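Local coordinates for proteasome assembly chaperone family protein (Pyrococcus furiosus, PDB 3VR0) that activates the archaeal proteasome, as a PAC2-family homologue of proteasome assembly chaperones, at the interface of chains A and B. Numbering follows the deposited sequence. Chains: chain A/B, Putative uncharacterized protein.

The interface of chains A and B. Residues chain A 71-74; chain B 189-191, 195.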
# COMPACT_ATOMS: atom_id res chain seq x y z
N MET A 71 -4.66 7.70 9.58
CA MET A 71 -5.34 6.52 10.02
C MET A 71 -6.88 6.72 9.95
O MET A 71 -7.37 7.83 10.20
CB MET A 71 -4.82 6.18 11.43
CG MET A 71 -5.58 5.07 12.15
SD MET A 71 -5.53 3.47 11.27
CE MET A 71 -6.95 2.72 12.15
N HIS A 72 -7.62 5.66 9.56
CA HIS A 72 -9.04 5.77 9.25
C HIS A 72 -9.92 5.69 10.49
O HIS A 72 -10.73 4.75 10.66
CB HIS A 72 -9.48 4.70 8.21
CG HIS A 72 -9.05 3.31 8.55
ND1 HIS A 72 -7.77 2.84 8.34
CD2 HIS A 72 -9.74 2.28 9.11
CE1 HIS A 72 -7.69 1.59 8.76
NE2 HIS A 72 -8.87 1.23 9.22
N GLN A 73 -9.78 6.70 11.35
CA GLN A 73 -10.53 6.73 12.58
C GLN A 73 -10.90 8.17 12.90
O GLN A 73 -10.30 9.12 12.35
CB GLN A 73 -9.68 6.12 13.69
CG GLN A 73 -8.48 7.00 14.11
CD GLN A 73 -7.51 6.23 15.03
OE1 GLN A 73 -7.61 5.02 15.19
NE2 GLN A 73 -6.58 6.94 15.61
N VAL A 74 -11.93 8.34 13.73
CA VAL A 74 -12.09 9.64 14.44
C VAL A 74 -11.60 9.50 15.86
O VAL A 74 -11.52 8.40 16.37
CB VAL A 74 -13.55 10.11 14.49
CG1 VAL A 74 -14.02 10.50 13.11
CG2 VAL A 74 -14.47 9.05 15.15
N ILE B 189 -12.75 5.74 17.23
CA ILE B 189 -13.72 4.90 16.58
C ILE B 189 -13.19 4.69 15.15
O ILE B 189 -12.97 5.65 14.41
CB ILE B 189 -15.11 5.54 16.52
CG1 ILE B 189 -15.48 6.14 17.91
CG2 ILE B 189 -16.16 4.51 15.99
CD1 ILE B 189 -16.75 7.00 17.88
N VAL B 190 -12.94 3.43 14.80
CA VAL B 190 -12.21 3.01 13.60
C VAL B 190 -13.23 2.57 12.55
O VAL B 190 -14.19 1.89 12.86
CB VAL B 190 -11.27 1.83 13.97
CG1 VAL B 190 -10.46 1.29 12.70
CG2 VAL B 190 -10.31 2.22 15.18
N GLY B 191 -13.03 3.01 11.32
CA GLY B 191 -13.81 2.57 10.19
C GLY B 191 -15.04 3.43 9.97
O GLY B 191 -15.11 4.56 10.49
N LEU B 195 -15.75 7.43 10.60
CA LEU B 195 -15.45 8.27 9.45
C LEU B 195 -16.68 8.86 8.85
O LEU B 195 -16.64 10.00 8.36
CB LEU B 195 -14.70 7.43 8.36
CG LEU B 195 -13.22 7.10 8.52
CD1 LEU B 195 -12.57 6.66 7.16
CD2 LEU B 195 -12.42 8.21 9.09
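B:Val190 CG1 lies just outside the CD2-NE2 bond of the A:His72 imidazole, 3.8 Å from either atom and raised above the ring plane, at the apolar centre of an antiparallel beta pairing that joins two copies of this PAC2-family protein. Strand 73-76 of chain A runs against strand 188-190 of chain B, a sheet continued across the subunit boundary. The same methyl touches A:Met71 CE, which lies on that side of the ring, 3.6 Å above the plane and displaced to its periphery, so thioether methyl, ring and valine form one cluster. With CG1 anti to its backbone N (chi1 178°), B:Val190 sends this branch to the histidine, while CG2 faces A:Gln73 OE1, the side-chain amide oxygen, at 3.9 Å. From helix 192-202, B:Leu195 comes at A:His72 with both methyls: CD1 lies 3.8 Å from CB, and CD2 rests over the peptide joining A:His72 to A:Gln73. Trimming B:Leu195 to an alanine is likely to open a gap beside A:His72 CB and this peptide, leaving the histidine less firmly held. Farther along, the side chains of A:Val74 and B:Ile189 run alongside each other in a common direction, with CG2 of the valine 3.8 Å from CB of the isoleucine. Backbone bonds form the polar rim. B:Gly191 N donates to A:His72 O at 3.0 Å, nearly in line with the carbonyl (C=O...N 167°). Beyond it, A:Val74 N donates to B:Ile189 O, and B:Ile189 N returns a bond to A:Val74 O at 3.0 Å. This pairing fixes the strand register, setting A:Gln73 opposite B:Val190. The whole interface departs from exact two-fold symmetry, and the structure alone does not show whether it forms in solution.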